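Local coordinates for protein glucose dehydrogenase (Haloferax mediterranei, PDB 2B5W) that catalyses the NAD(P)+-dependent oxidation of D-glucose and related aldose sugars, using a catalytic zinc ion and preferring NADP+ as electron acceptor, at residues 5-9 with 49-53; 23-29 with 69-75; 150-156 with 309-315. The protein carries 1 engineered substitution. All coordinates share one frame. Residues are numbered along the deposited sequence.

Contact 1: residues 5-9 with 49-53; sequences AVKRG and HGGFP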
loop_
_atom_site.group_PDB
_atom_site.type_symbol
_atom_site.label_atom_id
_atom_site.label_comp_id
_atom_site.label_asym_id
_atom_site.label_seq_id
_atom_site.Cartn_x
_atom_site.Cartn_y
_atom_site.Cartn_z
ATOM N N ALA A 5 30.348 -12.799 -18.975
ATOM C CA ALA A 5 30.344 -11.378 -18.639
ATOM C C ALA A 5 29.837 -10.525 -19.790
ATOM O O ALA A 5 29.836 -10.964 -20.937
ATOM C CB ALA A 5 31.725 -10.936 -18.271
ATOM N N VAL A 6 29.376 -9.324 -19.458
ATOM C CA VAL A 6 29.138 -8.287 -20.487
ATOM C C VAL A 6 30.355 -7.331 -20.433
ATOM O O VAL A 6 30.896 -7.022 -19.368
ATOM C CB VAL A 6 27.809 -7.532 -20.280
ATOM C CG1 VAL A 6 26.611 -8.435 -20.628
ATOM C CG2 VAL A 6 27.669 -6.979 -18.869
ATOM N N LYS A 7 30.818 -6.910 -21.603
ATOM C CA LYS A 7 31.932 -5.971 -21.721
ATOM C C LYS A 7 31.445 -4.727 -22.456
ATOM O O LYS A 7 30.442 -4.764 -23.195
ATOM C CB LYS A 7 33.070 -6.591 -22.537
ATOM C CG LYS A 7 34.090 -7.428 -21.780
ATOM C CD LYS A 7 34.709 -8.457 -22.731
ATOM C CE LYS A 7 36.178 -8.745 -22.468
ATOM N NZ LYS A 7 36.696 -9.754 -23.465
ATOM N N ARG A 8 32.145 -3.614 -22.230
ATOM C CA ARG A 8 31.903 -2.417 -23.036
ATOM C C ARG A 8 32.191 -2.737 -24.493
ATOM O O ARG A 8 33.261 -3.269 -24.819
ATOM C CB ARG A 8 32.821 -1.284 -22.580
ATOM C CG ARG A 8 32.482 -0.763 -21.185
ATOM C CD ARG A 8 33.447 0.319 -20.701
ATOM N NE ARG A 8 33.121 0.820 -19.357
ATOM C CZ ARG A 8 33.820 1.770 -18.721
ATOM N NH1 ARG A 8 34.892 2.336 -19.291
ATOM N NH2 ARG A 8 33.523 2.227 -17.497
ATOM N N GLY A 9 31.215 -2.493 -25.368
ATOM C CA GLY A 9 31.403 -2.694 -26.795
ATOM C C GLY A 9 30.921 -4.022 -27.361
ATOM O O GLY A 9 30.706 -4.117 -28.566
ATOM N N HIS A 49 27.296 0.449 -19.339
ATOM C CA HIS A 49 28.352 -0.086 -18.482
ATOM C C HIS A 49 28.450 0.673 -17.148
ATOM O O HIS A 49 29.482 0.619 -16.476
ATOM C CB HIS A 49 29.711 -0.111 -19.222
ATOM C CG HIS A 49 30.131 1.210 -19.798
ATOM N ND1 HIS A 49 29.674 1.675 -21.013
ATOM C CD2 HIS A 49 30.982 2.154 -19.333
ATOM C CE1 HIS A 49 30.212 2.854 -21.264
ATOM N NE2 HIS A 49 31.012 3.167 -20.260
ATOM N N GLY A 50 27.374 1.357 -16.758
ATOM C CA GLY A 50 27.354 2.115 -15.514
ATOM C C GLY A 50 27.389 1.220 -14.286
ATOM O O GLY A 50 28.045 1.541 -13.291
ATOM N N GLY A 51 26.672 0.101 -14.371
ATOM C CA GLY A 51 26.650 -0.904 -13.325
ATOM C C GLY A 51 27.895 -1.774 -13.188
ATOM O O GLY A 51 27.936 -2.629 -12.312
ATOM N N PHE A 52 28.913 -1.577 -14.022
ATOM C CA PHE A 52 30.135 -2.353 -13.885
ATOM C C PHE A 52 30.757 -2.007 -12.539
ATOM O O PHE A 52 30.622 -0.860 -12.063
ATOM C CB PHE A 52 31.150 -2.063 -15.011
ATOM C CG PHE A 52 30.786 -2.650 -16.364
ATOM C CD1 PHE A 52 29.496 -3.057 -16.666
ATOM C CD2 PHE A 52 31.752 -2.746 -17.345
ATOM C CE1 PHE A 52 29.176 -3.586 -17.902
ATOM C CE2 PHE A 52 31.435 -3.260 -18.594
ATOM C CZ PHE A 52 30.145 -3.685 -18.866
ATOM N N PRO A 53 31.424 -2.972 -11.915
ATOM C CA PRO A 53 32.133 -2.721 -10.662
ATOM C C PRO A 53 33.219 -1.665 -10.875
ATOM O O PRO A 53 33.859 -1.642 -11.918
ATOM C CB PRO A 53 32.734 -4.076 -10.295
ATOM C CG PRO A 53 31.941 -5.069 -11.099
ATOM C CD PRO A 53 31.534 -4.381 -12.341
#
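Residues 5-9 run off the extended end of strand 2-7 into a loop, while 49-53 has no regular structure beyond a type I turn from His49 to Phe52, closed by a weak bond from Phe52 N to His49 O (3.3 Å). The backbones come closest at Arg8 and His49, with CA atoms 6.2 Å apart. Phe52 points its side chain toward the strand end: CZ lies 3.5 Å from Val6 O and CE1 3.8 Å from Val6 CG2, and Arg8 N meets the ring edge, 3.7 Å from CE2. Strand 2-7 is the middle strand of a three-stranded antiparallel sheet, where Val6 pairs with Leu59 of strand 58-60; Leu59 also touches Phe52, so the ring packs on both Val6 and Leu59 beside the sheet. Farther out lies His49, a substrate-binding residue, poorly ordered here. In the model Arg8 CD is 3.6 Å from its ring centroid, a CH-pi contact, but the guanidinium end sits too close to the imidazole for fine detail to be trusted.

Contact 2: residues 23-29 with 69-75; sequences PESGEAL and VVDPNDT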
loop_
_atom_site.group_PDB
_atom_site.type_symbol
_atom_site.label_atom_id
_atom_site.label_comp_id
_atom_site.label_asym_id
_atom_site.label_seq_id
_atom_site.Cartn_x
_atom_site.Cartn_y
_atom_site.Cartn_z
ATOM N N PRO A 23 38.316 -16.830 -0.412
ATOM C CA PRO A 23 37.398 -16.349 0.618
ATOM C C PRO A 23 38.103 -15.540 1.696
ATOM O O PRO A 23 39.169 -15.943 2.161
ATOM C CB PRO A 23 36.829 -17.628 1.224
ATOM C CG PRO A 23 37.795 -18.670 0.909
ATOM C CD PRO A 23 38.513 -18.279 -0.359
ATOM N N GLU A 24 37.532 -14.390 2.011
ATOM C CA GLU A 24 37.921 -13.580 3.163
ATOM C C GLU A 24 37.270 -14.103 4.428
ATOM O O GLU A 24 36.434 -14.996 4.389
ATOM C CB GLU A 24 37.543 -12.115 2.933
ATOM C CG GLU A 24 38.181 -11.538 1.680
ATOM C CD GLU A 24 38.314 -10.029 1.705
ATOM O OE1 GLU A 24 37.313 -9.356 2.012
ATOM O OE2 GLU A 24 39.415 -9.521 1.406
ATOM N N SER A 25 37.655 -13.575 5.578
ATOM C CA SER A 25 37.043 -14.025 6.822
ATOM C C SER A 25 35.535 -13.900 6.766
ATOM O O SER A 25 35.011 -12.872 6.319
ATOM C CB SER A 25 37.532 -13.186 8.007
ATOM O OG SER A 25 36.998 -13.662 9.240
ATOM N N GLY A 26 34.851 -14.920 7.270
ATOM C CA GLY A 26 33.400 -14.938 7.297
ATOM C C GLY A 26 32.783 -15.392 5.983
ATOM O O GLY A 26 31.563 -15.470 5.915
ATOM N N GLU A 27 33.610 -15.666 4.983
ATOM C CA GLU A 27 33.155 -16.113 3.654
ATOM C C GLU A 27 33.497 -17.589 3.396
ATOM O O GLU A 27 34.544 -18.105 3.802
ATOM C CB GLU A 27 33.814 -15.285 2.538
ATOM C CG GLU A 27 33.595 -13.781 2.610
ATOM C CD GLU A 27 34.137 -13.035 1.400
ATOM O OE1 GLU A 27 35.123 -13.498 0.769
ATOM O OE2 GLU A 27 33.530 -11.986 1.069
ATOM N N ALA A 28 32.661 -18.258 2.593
ATOM C CA ALA A 28 32.985 -19.549 2.028
ATOM C C ALA A 28 33.241 -19.463 0.522
ATOM O O ALA A 28 32.780 -18.555 -0.162
ATOM C CB ALA A 28 31.854 -20.519 2.258
ATOM N N LEU A 29 34.013 -20.411 0.034
ATOM C CA LEU A 29 34.199 -20.648 -1.404
ATOM C C LEU A 29 33.203 -21.693 -1.888
ATOM O O LEU A 29 33.076 -22.772 -1.322
ATOM C CB LEU A 29 35.619 -21.113 -1.725
ATOM C CG LEU A 29 35.940 -21.348 -3.184
ATOM C CD1 LEU A 29 35.961 -20.037 -3.935
ATOM C CD2 LEU A 29 37.273 -22.082 -3.344
ATOM N N VAL A 69 29.358 -25.813 -1.435
ATOM C CA VAL A 69 30.448 -25.254 -0.651
ATOM C C VAL A 69 31.622 -26.203 -0.803
ATOM O O VAL A 69 31.492 -27.416 -0.580
ATOM C CB VAL A 69 30.079 -25.122 0.849
ATOM C CG1 VAL A 69 31.341 -24.728 1.684
ATOM C CG2 VAL A 69 28.977 -24.109 1.042
ATOM N N VAL A 70 32.759 -25.658 -1.236
ATOM C CA VAL A 70 33.969 -26.449 -1.439
ATOM C C VAL A 70 35.033 -26.096 -0.384
ATOM O O VAL A 70 35.873 -26.931 -0.066
ATOM C CB VAL A 70 34.536 -26.384 -2.876
ATOM C CG1 VAL A 70 33.560 -27.021 -3.867
ATOM C CG2 VAL A 70 34.869 -24.957 -3.287
ATOM N N ASP A 71 34.978 -24.882 0.171
ATOM C CA ASP A 71 35.835 -24.489 1.297
ATOM C C ASP A 71 35.023 -23.637 2.269
ATOM O O ASP A 71 34.762 -22.463 2.011
ATOM C CB ASP A 71 37.067 -23.720 0.820
ATOM C CG ASP A 71 38.003 -23.311 1.968
ATOM O OD1 ASP A 71 37.764 -23.701 3.131
ATOM O OD2 ASP A 71 39.007 -22.588 1.777
ATOM N N PRO A 72 34.605 -24.207 3.405
ATOM C CA PRO A 72 33.856 -23.435 4.407
ATOM C C PRO A 72 34.666 -22.387 5.181
ATOM O O PRO A 72 34.064 -21.569 5.864
ATOM C CB PRO A 72 33.310 -24.515 5.355
ATOM C CG PRO A 72 34.158 -25.635 5.183
ATOM C CD PRO A 72 34.735 -25.623 3.778
ATOM N N ASN A 73 35.986 -22.423 5.034
ATOM C CA ASN A 73 36.878 -21.403 5.568
ATOM C C ASN A 73 36.579 -21.281 7.068
ATOM O O ASN A 73 36.518 -22.316 7.758
ATOM C CB ASN A 73 36.692 -20.088 4.784
ATOM C CG ASN A 73 37.816 -19.080 5.029
ATOM O OD1 ASN A 73 38.979 -19.462 5.229
ATOM N ND2 ASN A 73 37.469 -17.779 5.020
ATOM N N ASP A 74 36.364 -20.088 7.606
ATOM C CA ASP A 74 36.082 -19.961 9.039
ATOM C C ASP A 74 34.589 -19.818 9.371
ATOM O O ASP A 74 34.202 -19.343 10.442
ATOM C CB ASP A 74 36.939 -18.855 9.684
ATOM C CG ASP A 74 36.705 -17.472 9.096
ATOM O OD1 ASP A 74 35.910 -17.320 8.123
ATOM O OD2 ASP A 74 37.300 -16.464 9.564
ATOM N N THR A 75 33.738 -20.300 8.462
ATOM C CA THR A 75 32.302 -20.250 8.651
ATOM C C THR A 75 31.789 -21.525 9.316
ATOM O O THR A 75 32.517 -22.507 9.438
ATOM C CB THR A 75 31.567 -20.077 7.301
ATOM O OG1 THR A 75 31.637 -21.283 6.533
ATOM C CG2 THR A 75 32.241 -18.975 6.444
#
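A classic beta bulge joins these segments where strand 27-37 pairs antiparallel with strand 64-71 in the GroES-like domain of this alcohol dehydrogenase family member. Val70 and Asp71 both face Leu29: Leu29 O accepts from Val70 N (2.9 Å) and Asp71 N (3.2 Å), while Leu29 N donates to Asp71 O (2.9 Å), making Leu29 and Asp71 a hydrogen-bonded pair. The branched side chains of Leu29 and Val70 pack together at the bulge, CD2 to CG2 at 3.7 Å. At Ala28, whose small methyl CB fits 4.1 Å from Pro72 CA, the CA atoms of Ala28 and Pro72 are 4.6 Å apart; the Ala28 backbone also hydrogen-bonds Ser130 of strand 127-131.

Beyond the pairing, two turns face each other. The type II turn Glu24-Glu27 places Gly26 at positive phi, which glycine tolerates easily; the type II' turn Pro72-Thr75 overlaps an Asx turn in which Asp71 OD1 accepts from Asn73 N (2.9 Å). Asn73 reaches across, its amide ND2 donating to Glu27 O at 3.2 Å, and the methyl CG2 of Thr75 lies 3.6 Å from Gly26 O. Short and charged, Asp74 can serve two donors of the opposing turn at once: OD1 accepts from Gly26 N at 2.8 Å, and OD2 accepts from Ser25 OG at 2.8 Å.

Contact 3: residues 150-156 with 309-315; sequences EPISITE and FEAATVT. With K (potassium ion), chain F; NAP (NADP nicotinamide-adenine-dinucleotide phosphate), chain I.
Two alpha-helical segments, 150-156 of helix 149-164 and 309-315 of helix 306-318, cross steeply: their axes approach to 8.0 Å with a signed crossing angle of 106°, and the nearest CA atoms, those of Ser153 and Phe309, are 5.0 Å apart. Ser153 and Ala312, small residues facing the other helix, leave room for this.

In the apolar packing, Ile152 (chi1 m, chi2 t) brings CG2 to 3.4 Å from Ala312 CB. Phe309 (chi1 m, chi2 66°) adds a CH-pi contact, Ser153 CB lying 4.0 Å from its centroid over the face, and Phe309 CZ reaches Glu150 CG at 3.8 Å.

Among the polar contacts, Ser153 (chi1 p) turns OG back to Glu150 O, 2.6 Å, and also bonds Ser304 OG. Glu156 (chi1 m, chi2 m) bends so that OE2 accepts from Thr315 OG1 at 2.6 Å; Thr315 OG1 (chi1 m) also binds a potassium ion at 2.8 Å.

The crossing belongs to the Rossmann-type nucleotide-binding part, beside the NADP and zinc sites. Glu150 is known to bind substrate and catalytic zinc; here its side chain stays about 4 Å from the zinc, held by engineered Cys38, His63 and Glu64. Ile154, its CA-to-CB bond pointing away from 309-315, brings CD1 to 3.7 Å from NADP O7N. Helix 183-194 packs on Ile152 through Leu187 and Met191, while Glu64 of strand 64-71 touches Glu150 and Pro151.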
loop_
_atom_site.group_PDB
_atom_site.type_symbol
_atom_site.label_atom_id
_atom_site.label_comp_id
_atom_site.label_asym_id
_atom_site.label_seq_id
_atom_site.Cartn_x
_atom_site.Cartn_y
_atom_site.Cartn_z
ATOM N N GLU A 150 16.048 -18.061 -5.877
ATOM C CA GLU A 150 16.038 -16.613 -5.875
ATOM C C GLU A 150 14.785 -15.998 -6.491
ATOM O O GLU A 150 14.157 -15.138 -5.878
ATOM C CB GLU A 150 17.349 -16.030 -6.488
ATOM C CG GLU A 150 17.546 -14.535 -6.221
ATOM C CD GLU A 150 16.869 -13.626 -7.204
ATOM O OE1 GLU A 150 16.341 -14.136 -8.226
ATOM O OE2 GLU A 150 16.821 -12.380 -6.985
ATOM N N PRO A 151 14.345 -16.382 -7.696
ATOM C CA PRO A 151 13.092 -15.839 -8.212
ATOM C C PRO A 151 11.887 -16.106 -7.313
ATOM O O PRO A 151 11.058 -15.221 -7.141
ATOM C CB PRO A 151 12.924 -16.548 -9.567
ATOM C CG PRO A 151 14.168 -17.148 -9.867
ATOM C CD PRO A 151 15.090 -17.160 -8.700
ATOM N N ILE A 152 11.786 -17.318 -6.769
ATOM C CA ILE A 152 10.681 -17.621 -5.828
ATOM C C ILE A 152 10.728 -16.635 -4.650
ATOM O O ILE A 152 9.690 -16.119 -4.217
ATOM C CB ILE A 152 10.689 -19.094 -5.358
ATOM C CG1 ILE A 152 10.404 -20.056 -6.535
ATOM C CG2 ILE A 152 9.606 -19.318 -4.269
ATOM C CD1 ILE A 152 10.641 -21.496 -6.216
ATOM N N SER A 153 11.939 -16.375 -4.160
ATOM C CA SER A 153 12.129 -15.456 -3.022
ATOM C C SER A 153 11.653 -14.039 -3.286
ATOM O O SER A 153 11.204 -13.351 -2.353
ATOM C CB SER A 153 13.593 -15.459 -2.528
ATOM O OG SER A 153 14.454 -14.676 -3.310
ATOM N N ILE A 154 11.824 -13.570 -4.518
ATOM C CA ILE A 154 11.326 -12.262 -4.941
ATOM C C ILE A 154 9.821 -12.203 -4.655
ATOM O O ILE A 154 9.316 -11.233 -4.100
ATOM C CB ILE A 154 11.635 -11.989 -6.423
ATOM C CG1 ILE A 154 13.141 -11.845 -6.665
ATOM C CG2 ILE A 154 10.833 -10.810 -6.904
ATOM C CD1 ILE A 154 13.792 -10.721 -5.953
ATOM N N THR A 155 9.087 -13.223 -5.085
ATOM C CA THR A 155 7.665 -13.283 -4.827
ATOM C C THR A 155 7.351 -13.452 -3.358
ATOM O O THR A 155 6.401 -12.853 -2.871
ATOM C CB THR A 155 7.040 -14.394 -5.679
ATOM O OG1 THR A 155 7.179 -13.949 -7.044
ATOM C CG2 THR A 155 5.550 -14.545 -5.391
ATOM N N GLU A 156 8.129 -14.242 -2.653
ATOM C CA GLU A 156 7.867 -14.412 -1.226
ATOM C C GLU A 156 7.930 -13.042 -0.530
ATOM O O GLU A 156 7.109 -12.763 0.341
ATOM C CB GLU A 156 8.852 -15.364 -0.583
ATOM C CG GLU A 156 8.822 -16.799 -1.062
ATOM C CD GLU A 156 7.665 -17.647 -0.564
ATOM O OE1 GLU A 156 6.788 -17.160 0.197
ATOM O OE2 GLU A 156 7.653 -18.815 -0.949
ATOM N N PHE A 309 14.244 -16.577 1.067
ATOM C CA PHE A 309 14.911 -17.710 0.429
ATOM C C PHE A 309 14.563 -19.007 1.178
ATOM O O PHE A 309 14.292 -20.032 0.568
ATOM C CB PHE A 309 16.456 -17.549 0.392
ATOM C CG PHE A 309 16.977 -16.547 -0.612
ATOM C CD1 PHE A 309 16.707 -15.187 -0.492
ATOM C CD2 PHE A 309 17.762 -16.964 -1.690
ATOM C CE1 PHE A 309 17.153 -14.247 -1.407
ATOM C CE2 PHE A 309 18.274 -16.001 -2.601
ATOM C CZ PHE A 309 17.951 -14.656 -2.484
ATOM N N GLU A 310 14.512 -18.970 2.512
ATOM C CA GLU A 310 14.074 -20.147 3.273
ATOM C C GLU A 310 12.622 -20.537 2.962
ATOM O O GLU A 310 12.320 -21.698 2.725
ATOM C CB GLU A 310 14.270 -19.927 4.786
ATOM C CG GLU A 310 15.719 -19.855 5.220
ATOM C CD GLU A 310 15.871 -19.494 6.719
ATOM O OE1 GLU A 310 14.877 -19.324 7.427
ATOM O OE2 GLU A 310 17.020 -19.321 7.114
ATOM N N ALA A 311 11.739 -19.534 2.904
ATOM C CA ALA A 311 10.337 -19.741 2.602
ATOM C C ALA A 311 10.211 -20.347 1.215
ATOM O O ALA A 311 9.419 -21.258 1.006
ATOM C CB ALA A 311 9.570 -18.470 2.698
ATOM N N ALA A 312 11.036 -19.868 0.285
ATOM C CA ALA A 312 11.049 -20.424 -1.087
ATOM C C ALA A 312 11.302 -21.905 -1.142
ATOM O O ALA A 312 10.737 -22.591 -2.000
ATOM C CB ALA A 312 12.086 -19.687 -1.965
ATOM N N THR A 313 12.171 -22.450 -0.272
ATOM C CA THR A 313 12.415 -23.879 -0.264
ATOM C C THR A 313 11.170 -24.693 0.040
ATOM O O THR A 313 10.958 -25.775 -0.531
ATOM C CB THR A 313 13.585 -24.343 0.640
ATOM O OG1 THR A 313 13.257 -24.168 2.061
ATOM C CG2 THR A 313 14.845 -23.536 0.342
ATOM N N VAL A 314 10.355 -24.207 0.988
ATOM C CA VAL A 314 9.128 -24.870 1.339
ATOM C C VAL A 314 8.097 -24.754 0.196
ATOM O O VAL A 314 7.462 -25.739 -0.174
ATOM C CB VAL A 314 8.585 -24.252 2.665
ATOM C CG1 VAL A 314 7.199 -24.798 3.009
ATOM C CG2 VAL A 314 9.530 -24.555 3.819
ATOM N N THR A 315 7.976 -23.561 -0.359
ATOM C CA THR A 315 7.059 -23.356 -1.467
ATOM C C THR A 315 7.437 -24.223 -2.659
ATOM O O THR A 315 6.589 -24.847 -3.298
ATOM C CB THR A 315 7.036 -21.901 -1.828
ATOM O OG1 THR A 315 6.469 -21.137 -0.743
ATOM C CG2 THR A 315 6.127 -21.644 -3.082
HETATM K K K F . 3.817 -20.842 0.195
HETATM P PA NAP I . 9.942 -10.775 -18.781
HETATM O O1A NAP I . 10.390 -9.733 -19.690
HETATM O O2A NAP I . 10.485 -12.167 -19.135
HETATM O O5B NAP I . 8.368 -10.879 -18.759
HETATM C C5B NAP I . 7.497 -9.787 -18.881
HETATM C C4B NAP I . 6.306 -10.398 -19.585
HETATM O O4B NAP I . 5.260 -9.454 -19.553
HETATM C C3B NAP I . 6.577 -10.760 -21.058
HETATM O O3B NAP I . 6.350 -12.132 -21.340
HETATM C C2B NAP I . 5.623 -9.851 -21.835
HETATM O O2B NAP I . 4.978 -10.465 -22.938
HETATM C C1B NAP I . 4.591 -9.485 -20.795
HETATM N N9A NAP I . 4.015 -8.181 -21.057
HETATM C C8A NAP I . 4.686 -6.984 -21.143
HETATM N N7A NAP I . 3.789 -6.014 -21.405
HETATM C C5A NAP I . 2.550 -6.596 -21.534
HETATM C C6A NAP I . 1.266 -6.111 -21.806
HETATM N N6A NAP I . 1.022 -4.814 -22.087
HETATM N N1A NAP I . 0.208 -6.989 -21.849
HETATM C C2A NAP I . 0.386 -8.333 -21.600
HETATM N N3A NAP I . 1.650 -8.830 -21.334
HETATM C C4A NAP I . 2.700 -7.974 -21.286
HETATM O O3 NAP I . 10.503 -10.528 -17.311
HETATM P PN NAP I . 10.451 -11.438 -15.973
HETATM O O1N NAP I . 9.192 -12.231 -15.878
HETATM O O2N NAP I . 11.764 -12.101 -15.687
HETATM O O5D NAP I . 10.283 -10.086 -15.138
HETATM C C5D NAP I . 9.031 -9.431 -15.068
HETATM C C4D NAP I . 9.195 -8.007 -14.541
HETATM O O4D NAP I . 9.652 -8.089 -13.187
HETATM C C3D NAP I . 10.232 -7.177 -15.302
HETATM O O3D NAP I . 9.783 -5.848 -15.479
HETATM C C2D NAP I . 11.454 -7.243 -14.393
HETATM O O2D NAP I . 12.382 -6.203 -14.559
HETATM C C1D NAP I . 10.792 -7.247 -13.016
HETATM N N1N NAP I . 11.552 -7.875 -11.929
HETATM C C2N NAP I . 11.569 -7.172 -10.763
HETATM C C3N NAP I . 12.171 -7.711 -9.662
HETATM C C7N NAP I . 11.981 -6.951 -8.382
HETATM O O7N NAP I . 12.785 -7.449 -7.361
HETATM N N7N NAP I . 11.106 -5.910 -8.324
HETATM C C4N NAP I . 12.815 -8.954 -9.702
HETATM C C5N NAP I . 12.779 -9.665 -10.895
HETATM C C6N NAP I . 12.117 -9.126 -12.008
HETATM P P2B NAP I . 5.624 -10.424 -24.461
HETATM O O1X NAP I . 6.846 -11.183 -24.545
HETATM O O2X NAP I . 4.478 -10.999 -25.319
HETATM O O3X NAP I . 5.884 -8.964 -24.848
#

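In the fold
Contacts 1 and 2 interleave along the chain, their segments alternating in the order 5-9, 23-29, 49-53, 69-75, whereas contact 3 opens only after both have closed. None touches another: the centres of contacts 1 and 2 are about 28 Å apart, and the centre of contact 3 is about 29 Å from that of contact 1 and about 24 Å from that of contact 2. Contact 1 joins the end of strand 2-7 to a loop carrying substrate-binding His49. Contact 2 lies in the mixed sheet, away from the known sites. Contact 3 is buried between helices 149-164 and 306-318, at the NADP and zinc sites. Strand 64-71 carries the bulge of contact 2 and, at its other end, zinc ligand Glu64 beside Glu150.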